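PDB 3L9V: putative thiol-disulfide isomerase or thioredoxin from Salmonella enterica subsp. enterica serovar Typhimurium, which probably catalyses thiol-disulfide exchange in other proteins, as a DsbA-like oxidoreductase with a thioredoxin fold. Local coordinates for residues V19-F24 with V53-S58; C26-A31 with G145-Y150. One frame throughout, in Å; residues are numbered along the deposited sequence.

Interaction 1: residues V19-F24 with V53-S58; sequences VEFFSF and VKYHVS
Lys54 and Glu20 sit opposite each other on neighbouring parallel strands, 19-22 and 53-56, an inner strand of the thioredoxin-fold sheet and its neighbour at the edge. Backbone bonds hold the register: Glu20 N to Val53 O, Tyr55 N to Glu20 O, Phe22 N to Tyr55 O and Val57 N to Phe22 O.

From the backbone outward, Lys54 CB lies 3.8 Å from Phe22 CE1, CG and CD carry the chain away from the sheet, and a bend at Lys54 chi3 (66°) turns the end over the Phe22 ring. There Lys54 CE packs over one face, 3.7 Å from Phe22 CD1, while NZ stands over the same ring in a cation-pi contact. Lys54 NZ also makes a long salt bridge to Glu20 OE2 at 3.6 Å. A water bridges the two ends, 2.8 Å from Lys54 NZ and 2.6 Å from Glu20 OE2. Outside the pair, Glu84 and Asp39 form further salt bridges with NZ.

The opposite face of Phe22 takes the edge of His56, whose CD2 comes 3.7 Å from Phe22 CE2 in an edge-to-face pair. One atom along that imidazole, His56 NE2 accepts from Phe24 N at 2.9 Å, with 159° at the hydrogen. ND1 bonds to Thr68, so both ring nitrogens are engaged.

On the sheet's other face Tyr55 CD2 touches both Val19 CG1 and Phe21 CZ, the two rings meeting at an oblique angle, and Val57 CG1 comes to the edge of Phe21. Helices 64-77 and 125-140 pack against this face, with Met75 and Leu137 touching Tyr55.

The sheet thus divides the chemistry: mainly hydrophobic, with Phe21 and Tyr55, on one face; on the Glu20 face a charged pair and an imidazole against Phe22. NE2 as an acceptor is consistent with a neutral His56, and the acids near Lys54 should favour its charged form.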
ATOM      1  N   VAL A  19      -6.398  -5.974  -1.654  1.00 23.96           N
ATOM      2  CA  VAL A  19      -5.915  -4.647  -1.995  1.00 25.31           C
ATOM      3  C   VAL A  19      -5.727  -3.881  -0.689  1.00 28.68           C
ATOM      4  O   VAL A  19      -6.600  -3.916   0.176  1.00 25.34           O
ATOM      5  CB  VAL A  19      -6.936  -3.909  -2.860  1.00 26.72           C
ATOM      6  CG1 VAL A  19      -6.555  -2.437  -3.033  1.00 25.00           C
ATOM      7  CG2 VAL A  19      -7.100  -4.616  -4.220  1.00 27.19           C
ATOM      8  N   GLU A  20      -4.589  -3.211  -0.549  1.00 21.42           N
ATOM      9  CA  GLU A  20      -4.368  -2.314   0.588  1.00 22.67           C
ATOM     10  C   GLU A  20      -4.008  -0.875   0.155  1.00 17.20           C
ATOM     11  O   GLU A  20      -3.011  -0.643  -0.524  1.00 26.60           O
ATOM     12  CB  GLU A  20      -3.298  -2.889   1.519  1.00 24.57           C
ATOM     13  CG  GLU A  20      -2.955  -1.974   2.670  1.00 26.77           C
ATOM     14  CD  GLU A  20      -1.845  -2.503   3.566  1.00 41.42           C
ATOM     15  OE1 GLU A  20      -1.513  -3.710   3.519  1.00 39.12           O
ATOM     16  OE2 GLU A  20      -1.297  -1.689   4.329  1.00 43.80           O
ATOM     17  N   PHE A  21      -4.853   0.082   0.500  1.00 19.39           N
ATOM     18  CA  PHE A  21      -4.511   1.485   0.311  1.00 20.86           C
ATOM     19  C   PHE A  21      -3.727   1.927   1.538  1.00 29.09           C
ATOM     20  O   PHE A  21      -4.140   1.651   2.685  1.00 23.90           O
ATOM     21  CB  PHE A  21      -5.761   2.340   0.129  1.00 22.56           C
ATOM     22  CG  PHE A  21      -6.476   2.105  -1.189  1.00 27.01           C
ATOM     23  CD1 PHE A  21      -7.291   0.990  -1.365  1.00 28.20           C
ATOM     24  CD2 PHE A  21      -6.327   2.993  -2.248  1.00 25.01           C
ATOM     25  CE1 PHE A  21      -7.967   0.772  -2.569  1.00 28.81           C
ATOM     26  CE2 PHE A  21      -6.980   2.772  -3.472  1.00 25.18           C
ATOM     27  CZ  PHE A  21      -7.806   1.664  -3.628  1.00 25.31           C
ATOM     28  N   PHE A  22      -2.597   2.595   1.295  1.00 22.44           N
ATOM     29  CA  PHE A  22      -1.667   2.953   2.371  1.00 20.98           C
ATOM     30  C   PHE A  22      -1.019   4.288   2.045  1.00 26.50           C
ATOM     31  O   PHE A  22      -1.148   4.790   0.929  1.00 26.29           O
ATOM     32  CB  PHE A  22      -0.571   1.874   2.549  1.00 17.44           C
ATOM     33  CG  PHE A  22       0.572   1.955   1.496  1.00 22.51           C
ATOM     34  CD1 PHE A  22       0.351   1.597   0.167  1.00 23.96           C
ATOM     35  CD2 PHE A  22       1.833   2.411   1.849  1.00 20.02           C
ATOM     36  CE1 PHE A  22       1.381   1.684  -0.791  1.00 20.69           C
ATOM     37  CE2 PHE A  22       2.869   2.508   0.917  1.00 27.46           C
ATOM     38  CZ  PHE A  22       2.641   2.131  -0.416  1.00 27.58           C
ATOM     39  N   SER A  23      -0.311   4.848   3.022  1.00 23.08           N
ATOM     40  CA  SER A  23       0.472   6.055   2.804  1.00 24.88           C
ATOM     41  C   SER A  23       1.809   5.957   3.528  1.00 27.78           C
ATOM     42  O   SER A  23       1.864   5.433   4.622  1.00 21.57           O
ATOM     43  CB  SER A  23      -0.271   7.272   3.344  1.00 27.51           C
ATOM     44  OG  SER A  23       0.600   8.394   3.374  1.00 32.26           O
ATOM     45  N   PHE A  24       2.882   6.486   2.944  1.00 27.68           N
ATOM     46  CA  PHE A  24       4.162   6.511   3.665  1.00 22.80           C
ATOM     47  C   PHE A  24       4.167   7.413   4.922  1.00 23.28           C
ATOM     48  O   PHE A  24       5.105   7.381   5.727  1.00 22.70           O
ATOM     49  CB  PHE A  24       5.310   6.838   2.704  1.00 22.83           C
ATOM     50  CG  PHE A  24       5.611   5.718   1.755  1.00 27.64           C
ATOM     51  CD1 PHE A  24       6.084   4.514   2.229  1.00 22.80           C
ATOM     52  CD2 PHE A  24       5.382   5.857   0.401  1.00 30.92           C
ATOM     53  CE1 PHE A  24       6.325   3.465   1.373  1.00 27.28           C
ATOM     54  CE2 PHE A  24       5.639   4.822  -0.458  1.00 27.48           C
ATOM     55  CZ  PHE A  24       6.106   3.620   0.027  1.00 21.47           C
ATOM     56  N   VAL A  53      -2.157  -6.438  -3.747  0.57 30.27           N
ATOM     57  CA  VAL A  53      -1.643  -5.245  -4.391  0.57 28.99           C
ATOM     58  C   VAL A  53      -1.812  -4.044  -3.463  0.57 28.80           C
ATOM     59  O   VAL A  53      -2.845  -3.919  -2.800  0.57 28.36           O
ATOM     60  CB  VAL A  53      -2.401  -4.977  -5.702  0.57 26.87           C
ATOM     61  CG1 VAL A  53      -1.787  -3.824  -6.431  0.57 18.36           C
ATOM     62  CG2 VAL A  53      -2.376  -6.236  -6.584  0.57 31.79           C
ATOM     63  N   LYS A  54      -0.808  -3.162  -3.427  1.00 23.64           N
ATOM     64  CA  LYS A  54      -0.873  -1.960  -2.610  1.00 24.20           C
ATOM     65  C   LYS A  54      -0.890  -0.703  -3.447  1.00 23.04           C
ATOM     66  O   LYS A  54      -0.130  -0.533  -4.419  1.00 27.69           O
ATOM     67  CB  LYS A  54       0.298  -1.902  -1.595  1.00 18.76           C
ATOM     68  CG  LYS A  54       0.400  -3.127  -0.735  1.00 23.74           C
ATOM     69  CD  LYS A  54       1.426  -2.937   0.377  1.00 31.55           C
ATOM     70  CE  LYS A  54       0.985  -1.867   1.350  1.00 30.13           C
ATOM     71  NZ  LYS A  54       1.857  -1.749   2.561  1.00 27.08           N
ATOM     72  N   TYR A  55      -1.756   0.198  -3.041  1.00 20.48           N
ATOM     73  CA  TYR A  55      -1.898   1.452  -3.705  1.00 16.39           C
ATOM     74  C   TYR A  55      -1.668   2.560  -2.714  1.00 23.98           C
ATOM     75  O   TYR A  55      -2.217   2.530  -1.617  1.00 22.57           O
ATOM     76  CB  TYR A  55      -3.312   1.602  -4.254  1.00 19.10           C
ATOM     77  CG  TYR A  55      -3.723   0.533  -5.244  1.00 25.97           C
ATOM     78  CD1 TYR A  55      -2.954   0.267  -6.373  1.00 33.69           C
ATOM     79  CD2 TYR A  55      -4.917  -0.162  -5.080  1.00 34.46           C
ATOM     80  CE1 TYR A  55      -3.354  -0.689  -7.304  1.00 40.21           C
ATOM     81  CE2 TYR A  55      -5.330  -1.119  -6.005  1.00 35.84           C
ATOM     82  CZ  TYR A  55      -4.545  -1.373  -7.110  1.00 39.78           C
ATOM     83  OH  TYR A  55      -4.947  -2.322  -8.006  1.00 45.90           O
ATOM     84  N   HIS A  56      -0.913   3.565  -3.145  1.00 24.83           N
ATOM     85  CA  HIS A  56      -0.603   4.731  -2.325  1.00 25.09           C
ATOM     86  C   HIS A  56      -1.666   5.819  -2.438  1.00 27.32           C
ATOM     87  O   HIS A  56      -2.259   6.020  -3.505  1.00 31.87           O
ATOM     88  CB  HIS A  56       0.780   5.296  -2.687  1.00 23.92           C
ATOM     89  CG  HIS A  56       1.354   6.157  -1.617  1.00 18.36           C
ATOM     90  ND1 HIS A  56       1.257   7.540  -1.621  1.00 15.95           N
ATOM     91  CD2 HIS A  56       1.996   5.844  -0.462  1.00 16.75           C
ATOM     92  CE1 HIS A  56       1.809   8.022  -0.532  1.00 16.67           C
ATOM     93  NE2 HIS A  56       2.280   7.019   0.187  1.00 22.73           N
ATOM     94  N   VAL A  57      -1.919   6.514  -1.334  1.00 21.24           N
ATOM     95  CA  VAL A  57      -2.933   7.555  -1.314  1.00 18.27           C
ATOM     96  C   VAL A  57      -2.250   8.905  -1.149  1.00 25.04           C
ATOM     97  O   VAL A  57      -1.267   9.037  -0.420  1.00 25.41           O
ATOM     98  CB  VAL A  57      -4.010   7.344  -0.209  1.00 36.41           C
ATOM     99  CG1 VAL A  57      -4.488   5.875  -0.180  1.00 25.18           C
ATOM    100  CG2 VAL A  57      -3.504   7.772   1.135  1.00 38.22           C
ATOM    101  N   SER A  58      -2.787   9.901  -1.841  1.00 26.23           N
ATOM    102  CA  SER A  58      -2.128  11.181  -2.028  1.00 31.25           C
ATOM    103  C   SER A  58      -2.574  12.191  -1.005  1.00 36.13           C
ATOM    104  O   SER A  58      -1.878  13.173  -0.775  1.00 30.34           O
ATOM    105  CB  SER A  58      -2.432  11.717  -3.430  1.00 28.98           C
ATOM    106  OG  SER A  58      -1.965  10.790  -4.383  1.00 38.52           O
TER
HETATM  107  O   HOH W   1       0.986  -0.513   4.946  1.00 24.41           O
HETATM  108  O   HOH W   2       0.271  10.173   1.418  1.00 22.87           O

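Interaction 2: residues C26-A31 with G145-Y150; sequences CPPCYA and GTPSVY
Pro147, Cys29 and Thr146 meet in what is probably the active site, as in thioredoxin-fold relatives: a CxxC sequence at a helix start and a cis-proline loop. The peptide bond before Pro147 is cis, and both Thr146 and Pro147 face the sulfurs. Cys29 SG, anti to its own carbonyl carbon (chi1 -59°), lies 3.4 Å from Pro147 N and 3.5 Å from Pro147 CD, with Thr146 CB also touching it at 3.6 Å. The same Pro147 CD meets Cys26 SG and, at 3.7 Å, Pro28 CB, so this one methylene borders three residues of the helix start. Both cysteines were modelled in two conformers, and the distances hold for one of them.

Pro147 O accepts from Asn159, while Phe22 of strand 18-22 and Phe88 of helix 80-93 touch Cys29. In thioredoxin-fold relatives the cis-proline loop lines the groove that takes up substrate peptide, and it probably does so here. Cys26 occupies the N-cap of helix 27-35: its SG accepts a weak bond from Cys29 N at 3.3 Å.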
ATOM      1  N   CYS A  26       1.535   7.252   7.104  0.82 31.90           N
ATOM      2  CA  CYS A  26       0.572   6.597   7.988  0.82 27.79           C
ATOM      3  C   CYS A  26       1.251   5.639   8.955  0.82 20.67           C
ATOM      4  O   CYS A  26       1.756   4.607   8.547  0.82 24.01           O
ATOM      5  CB  CYS A  26      -0.450   5.833   7.134  0.82 29.11           C
ATOM      6  SG  CYS A  26      -1.519   4.692   8.051  0.82 29.85           S
ATOM      7  N   PRO A  27       1.289   5.988  10.251  1.00 28.23           N
ATOM      8  CA  PRO A  27       1.981   5.130  11.226  1.00 23.01           C
ATOM      9  C   PRO A  27       1.492   3.663  11.252  1.00 24.11           C
ATOM     10  O   PRO A  27       2.298   2.734  11.220  1.00 27.96           O
ATOM     11  CB  PRO A  27       1.691   5.824  12.575  1.00 22.81           C
ATOM     12  CG  PRO A  27       1.528   7.278  12.214  1.00 23.51           C
ATOM     13  CD  PRO A  27       0.811   7.250  10.857  1.00 28.36           C
ATOM     14  N   PRO A  28       0.165   3.446  11.289  1.00 28.28           N
ATOM     15  CA  PRO A  28      -0.296   2.057  11.283  1.00 26.89           C
ATOM     16  C   PRO A  28       0.102   1.323   9.988  1.00 23.88           C
ATOM     17  O   PRO A  28       0.312   0.121  10.040  1.00 25.15           O
ATOM     18  CB  PRO A  28      -1.820   2.186  11.388  1.00 27.93           C
ATOM     19  CG  PRO A  28      -2.062   3.529  11.925  1.00 30.99           C
ATOM     20  CD  PRO A  28      -0.942   4.401  11.442  1.00 23.74           C
ATOM     21  N   CYS A  29       0.189   2.042   8.865  0.59 24.27           N
ATOM     22  CA  CYS A  29       0.673   1.445   7.608  0.59 24.38           C
ATOM     23  C   CYS A  29       2.124   1.020   7.754  0.59 22.66           C
ATOM     24  O   CYS A  29       2.494  -0.077   7.360  0.59 22.27           O
ATOM     25  CB  CYS A  29       0.538   2.417   6.433  0.59 24.11           C
ATOM     26  SG  CYS A  29      -1.133   3.012   6.092  0.59 30.72           S
ATOM     27  N   TYR A  30       2.941   1.890   8.347  1.00 25.24           N
ATOM     28  CA  TYR A  30       4.323   1.542   8.654  1.00 20.86           C
ATOM     29  C   TYR A  30       4.347   0.271   9.469  1.00 18.60           C
ATOM     30  O   TYR A  30       5.089  -0.668   9.181  1.00 27.68           O
ATOM     31  CB  TYR A  30       4.978   2.667   9.477  1.00 26.74           C
ATOM     32  CG  TYR A  30       6.361   2.315  10.000  1.00 30.65           C
ATOM     33  CD1 TYR A  30       7.385   1.955   9.126  1.00 26.34           C
ATOM     34  CD2 TYR A  30       6.645   2.359  11.365  1.00 31.50           C
ATOM     35  CE1 TYR A  30       8.655   1.658   9.590  1.00 29.67           C
ATOM     36  CE2 TYR A  30       7.922   2.059  11.841  1.00 37.94           C
ATOM     37  CZ  TYR A  30       8.915   1.712  10.948  1.00 36.86           C
ATOM     38  OH  TYR A  30      10.164   1.403  11.403  1.00 41.03           O
ATOM     39  N   ALA A  31       3.532   0.236  10.525  1.00 30.70           N
ATOM     40  CA  ALA A  31       3.475  -0.951  11.373  1.00 23.11           C
ATOM     41  C   ALA A  31       3.054  -2.208  10.591  1.00 20.65           C
ATOM     42  O   ALA A  31       3.680  -3.272  10.726  1.00 21.47           O
ATOM     43  CB  ALA A  31       2.556  -0.715  12.604  1.00 20.66           C
ATOM     44  N   GLY A 145      -9.452   6.387   4.481  1.00 23.25           N
ATOM     45  CA  GLY A 145      -8.246   6.534   5.269  1.00 26.62           C
ATOM     46  C   GLY A 145      -7.303   5.377   5.052  1.00 26.62           C
ATOM     47  O   GLY A 145      -7.515   4.544   4.171  1.00 27.24           O
ATOM     48  N   THR A 146      -6.264   5.311   5.871  1.00 23.17           N
ATOM     49  CA  THR A 146      -5.239   4.302   5.692  1.00 22.24           C
ATOM     50  C   THR A 146      -4.824   3.715   7.030  1.00 24.24           C
ATOM     51  O   THR A 146      -4.937   4.367   8.062  1.00 27.41           O
ATOM     52  CB  THR A 146      -3.970   4.934   5.065  1.00 26.45           C
ATOM     53  OG1 THR A 146      -3.632   6.120   5.797  1.00 23.02           O
ATOM     54  CG2 THR A 146      -4.201   5.305   3.587  1.00 21.86           C
ATOM     55  N   PRO A 147      -4.334   2.473   7.016  1.00 18.35           N
ATOM     56  CA  PRO A 147      -4.398   1.533   5.889  1.00 16.03           C
ATOM     57  C   PRO A 147      -5.849   1.080   5.654  1.00 28.81           C
ATOM     58  O   PRO A 147      -6.602   0.968   6.607  1.00 22.38           O
ATOM     59  CB  PRO A 147      -3.625   0.342   6.429  1.00 22.42           C
ATOM     60  CG  PRO A 147      -3.880   0.416   7.906  1.00 26.88           C
ATOM     61  CD  PRO A 147      -3.737   1.855   8.202  1.00 24.64           C
ATOM     62  N   SER A 148      -6.243   0.841   4.414  1.00 25.61           N
ATOM     63  CA  SER A 148      -7.572   0.299   4.153  1.00 28.14           C
ATOM     64  C   SER A 148      -7.383  -0.945   3.335  1.00 30.08           C
ATOM     65  O   SER A 148      -6.929  -0.867   2.183  1.00 27.32           O
ATOM     66  CB  SER A 148      -8.443   1.290   3.374  1.00 30.93           C
ATOM     67  OG  SER A 148      -8.974   2.296   4.204  1.00 34.23           O
ATOM     68  N   VAL A 149      -7.685  -2.085   3.949  1.00 19.00           N
ATOM     69  CA  VAL A 149      -7.529  -3.393   3.333  1.00 22.40           C
ATOM     70  C   VAL A 149      -8.880  -3.892   2.806  1.00 28.54           C
ATOM     71  O   VAL A 149      -9.872  -3.874   3.528  1.00 25.20           O
ATOM     72  CB  VAL A 149      -7.034  -4.398   4.344  1.00 21.81           C
ATOM     73  CG1 VAL A 149      -6.953  -5.796   3.712  1.00 19.51           C
ATOM     74  CG2 VAL A 149      -5.665  -3.948   4.916  1.00 21.30           C
ATOM     75  N   TYR A 150      -8.915  -4.302   1.545  1.00 22.51           N
ATOM     76  CA  TYR A 150     -10.146  -4.810   0.910  1.00 23.14           C
ATOM     77  C   TYR A 150      -9.911  -6.209   0.374  1.00 31.28           C
ATOM     78  O   TYR A 150      -8.874  -6.476  -0.235  1.00 32.60           O
ATOM     79  CB  TYR A 150     -10.573  -3.917  -0.244  1.00 23.66           C
ATOM     80  CG  TYR A 150     -10.866  -2.517   0.179  1.00 27.71           C
ATOM     81  CD1 TYR A 150      -9.848  -1.563   0.231  1.00 20.32           C
ATOM     82  CD2 TYR A 150     -12.146  -2.148   0.581  1.00 21.70           C
ATOM     83  CE1 TYR A 150     -10.105  -0.280   0.636  1.00 22.53           C
ATOM     84  CE2 TYR A 150     -12.408  -0.870   1.002  1.00 23.21           C
ATOM     85  CZ  TYR A 150     -11.384   0.063   1.031  1.00 25.17           C
ATOM     86  OH  TYR A 150     -11.637   1.352   1.445  1.00 25.88           O
TER

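How the interactions relate
The two contacts lie about 8 Å apart, centre to centre, and share a sheet, since strand 18-22 is flanked by 52-56 in interaction 1 and by 148-151, antiparallel to it. Val19 O to Tyr150 N at 2.7 Å and Phe21 N to Ser148 O at 2.8 Å are probable hydrogen bonds across that second seam. Thr146 CG2 packs 3.5 Å from Val57 CG2, bringing the cis-proline loop against the residue that follows the edge strand. The charged face of interaction 1 lies beneath the CxxC: Glu20 OE2 is 5.0 Å from Cys29 SG in the conformer given. This recalls the buried acid-lysine pair below the DsbA active site and might influence thiol ionisation.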